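Local coordinates for protein MarR-family transcriptional regulator (Bordetella bronchiseptica, PDB 6PCO) that probably acts as a DNA-binding transcription factor, a regulator of biofilm formation whose hold on DNA is controlled by 6-hydroxynicotinic acid, at residues A[84-89]-A[99-104]. Sequence-based numbering, arbitrary orientation.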
ATOM      1  N   PHE A  84       5.637   7.191 -10.756  1.00 55.82           N
ATOM      2  CA  PHE A  84       7.051   7.019 -11.059  1.00 60.70           C
ATOM      3  C   PHE A  84       7.275   5.588 -11.574  1.00 62.44           C
ATOM      4  O   PHE A  84       7.862   5.361 -12.631  1.00 62.14           O
ATOM      5  CB  PHE A  84       7.913   7.367  -9.840  1.00 55.60           C
ATOM      6  CG  PHE A  84       9.363   7.006 -10.001  1.00 53.09           C
ATOM      7  CD1 PHE A  84      10.171   7.716 -10.867  1.00 56.26           C
ATOM      8  CD2 PHE A  84       9.904   5.921  -9.337  1.00 54.35           C
ATOM      9  CE1 PHE A  84      11.501   7.369 -11.041  1.00 50.88           C
ATOM     10  CE2 PHE A  84      11.231   5.577  -9.513  1.00 56.18           C
ATOM     11  CZ  PHE A  84      12.026   6.303 -10.369  1.00 52.06           C
ATOM     12  N   VAL A  85       6.768   4.624 -10.814  1.00 63.09           N
ATOM     13  CA  VAL A  85       6.880   3.221 -11.145  1.00 63.61           C
ATOM     14  C   VAL A  85       6.316   2.950 -12.551  1.00 59.44           C
ATOM     15  O   VAL A  85       6.949   2.252 -13.338  1.00 61.57           O
ATOM     16  CB  VAL A  85       6.190   2.372 -10.062  1.00 63.25           C
ATOM     17  CG1 VAL A  85       5.889   0.963 -10.543  1.00 64.89           C
ATOM     18  CG2 VAL A  85       7.053   2.337  -8.812  1.00 72.28           C
ATOM     19  N   VAL A  86       5.122   3.463 -12.861  1.00 50.66           N
ATOM     20  CA  VAL A  86       4.562   3.255 -14.178  1.00 51.80           C
ATOM     21  C   VAL A  86       5.564   3.752 -15.220  1.00 51.95           C
ATOM     22  O   VAL A  86       5.789   3.089 -16.209  1.00 56.51           O
ATOM     23  CB  VAL A  86       3.205   3.946 -14.371  1.00 52.20           C
ATOM     24  CG1 VAL A  86       2.795   3.956 -15.827  1.00 55.35           C
ATOM     25  CG2 VAL A  86       2.121   3.309 -13.534  1.00 57.33           C
ATOM     26  N   LEU A  87       6.163   4.919 -14.972  1.00 56.12           N
ATOM     27  CA  LEU A  87       7.104   5.520 -15.915  1.00 55.82           C
ATOM     28  C   LEU A  87       8.311   4.595 -16.101  1.00 52.18           C
ATOM     29  O   LEU A  87       8.717   4.374 -17.228  1.00 48.63           O
ATOM     30  CB  LEU A  87       7.519   6.914 -15.430  1.00 54.28           C
ATOM     31  CG  LEU A  87       6.469   8.011 -15.614  1.00 55.17           C
ATOM     32  CD1 LEU A  87       6.792   9.196 -14.739  1.00 61.67           C
ATOM     33  CD2 LEU A  87       6.360   8.456 -17.066  1.00 55.90           C
ATOM     34  N   CYS A  88       8.846   4.053 -14.997  1.00 54.49           N
ATOM     35  CA  CYS A  88       9.957   3.083 -15.028  1.00 53.36           C
ATOM     36  C   CYS A  88       9.552   1.846 -15.831  1.00 52.20           C
ATOM     37  O   CYS A  88      10.339   1.328 -16.615  1.00 55.72           O
ATOM     38  CB  CYS A  88      10.419   2.688 -13.633  1.00 50.86           C
ATOM     39  SG  CYS A  88      11.317   4.026 -12.811  1.00 62.25           S
ATOM     40  N   ALA A  89       8.305   1.399 -15.689  1.00 51.89           N
ATOM     41  CA  ALA A  89       7.882   0.224 -16.449  1.00 54.19           C
ATOM     42  C   ALA A  89       7.911   0.534 -17.959  1.00 56.46           C
ATOM     43  O   ALA A  89       8.248  -0.342 -18.733  1.00 57.97           O
ATOM     44  CB  ALA A  89       6.529  -0.271 -15.986  1.00 49.94           C
ATOM     45  N   VAL A  99      -3.032  -3.534 -19.379  1.00 73.25           N
ATOM     46  CA  VAL A  99      -2.782  -4.769 -18.609  1.00 71.25           C
ATOM     47  C   VAL A  99      -1.268  -5.046 -18.588  1.00 67.40           C
ATOM     48  O   VAL A  99      -0.764  -5.486 -17.577  1.00 72.28           O
ATOM     49  CB  VAL A  99      -3.597  -5.991 -19.095  1.00 74.84           C
ATOM     50  CG1 VAL A  99      -5.080  -5.663 -19.235  1.00 73.06           C
ATOM     51  CG2 VAL A  99      -3.056  -6.607 -20.377  1.00 71.66           C
ATOM     52  N   ASP A 100      -0.549  -4.756 -19.679  1.00 61.67           N
ATOM     53  CA  ASP A 100       0.916  -4.869 -19.690  1.00 65.16           C
ATOM     54  C   ASP A 100       1.504  -4.125 -18.487  1.00 62.39           C
ATOM     55  O   ASP A 100       2.409  -4.648 -17.790  1.00 52.38           O
ATOM     56  CB  ASP A 100       1.556  -4.305 -20.964  1.00 75.65           C
ATOM     57  CG  ASP A 100       1.411  -5.177 -22.201  1.00 77.87           C
ATOM     58  OD1 ASP A 100       1.446  -6.413 -22.050  1.00 87.29           O
ATOM     59  OD2 ASP A 100       1.266  -4.606 -23.309  1.00 76.91           O
ATOM     60  N   VAL A 101       0.992  -2.909 -18.244  1.00 58.50           N
ATOM     61  CA  VAL A 101       1.477  -2.083 -17.132  1.00 58.05           C
ATOM     62  C   VAL A 101       1.037  -2.688 -15.793  1.00 52.31           C
ATOM     63  O   VAL A 101       1.805  -2.714 -14.842  1.00 55.52           O
ATOM     64  CB  VAL A 101       1.035  -0.616 -17.252  1.00 61.23           C
ATOM     65  CG1 VAL A 101       1.489   0.182 -16.038  1.00 62.85           C
ATOM     66  CG2 VAL A 101       1.557   0.024 -18.531  1.00 60.50           C
ATOM     67  N   VAL A 102      -0.191  -3.196 -15.730  1.00 57.36           N
ATOM     68  CA  VAL A 102      -0.664  -3.884 -14.530  1.00 63.54           C
ATOM     69  C   VAL A 102       0.236  -5.099 -14.243  1.00 58.69           C
ATOM     70  O   VAL A 102       0.618  -5.317 -13.108  1.00 63.88           O
ATOM     71  CB  VAL A 102      -2.158  -4.256 -14.633  1.00 68.03           C
ATOM     72  CG1 VAL A 102      -2.597  -5.132 -13.473  1.00 64.29           C
ATOM     73  CG2 VAL A 102      -3.052  -3.018 -14.713  1.00 65.82           C
ATOM     74  N   LYS A 103       0.632  -5.837 -15.280  1.00 58.28           N
ATOM     75  CA  LYS A 103       1.480  -7.024 -15.120  1.00 64.08           C
ATOM     76  C   LYS A 103       2.898  -6.593 -14.746  1.00 64.83           C
ATOM     77  O   LYS A 103       3.473  -7.065 -13.776  1.00 78.46           O
ATOM     78  CB  LYS A 103       1.493  -7.878 -16.394  1.00 66.63           C
ATOM     79  N   ALA A 104       3.460  -5.677 -15.527  1.00 68.72           N
ATOM     80  CA  ALA A 104       4.818  -5.243 -15.289  1.00 62.53           C
ATOM     81  C   ALA A 104       4.970  -4.698 -13.865  1.00 61.76           C
ATOM     82  O   ALA A 104       6.033  -4.830 -13.313  1.00 71.91           O
ATOM     83  CB  ALA A 104       5.212  -4.211 -16.304  1.00 59.81           C
TER
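V86 and V101 meet through their methyl groups, with CG1 of V86 4.0 Å from CG1 of V101 and the two side chains crossing at about a right angle. The V101 methyl that does the touching stands opposite the backbone N (chi1 177°), which carries it across to the neighbouring helix, where it faces both branches of V86; CG2 of V86 lies 4.1 Å from CG1 of V101. One turn further along each helix, A89 and A104 complete the contact with single methyls, A89 CB being 4.2 Å from A104 CB. The CA atoms of A89 and A104 lie 6.4 Å apart, about as close as those of V86 and V101 (6.8 Å). No hydrogen bond crosses between 84-89 and 99-104, so the interface is purely apolar and small, burying 139 Å² in all. V86 also packs on V115 of helix 109-121, while A89 touches T105 of its own chain and F51 of the second subunit. V85, next to V86 in sequence, touches the bound 1,4-butanediol. The contact thus joins helix 81-93 to the short helix 98-105, which precedes helix 109-121, within the winged helix-turn-helix domain characteristic of MarR-family regulators.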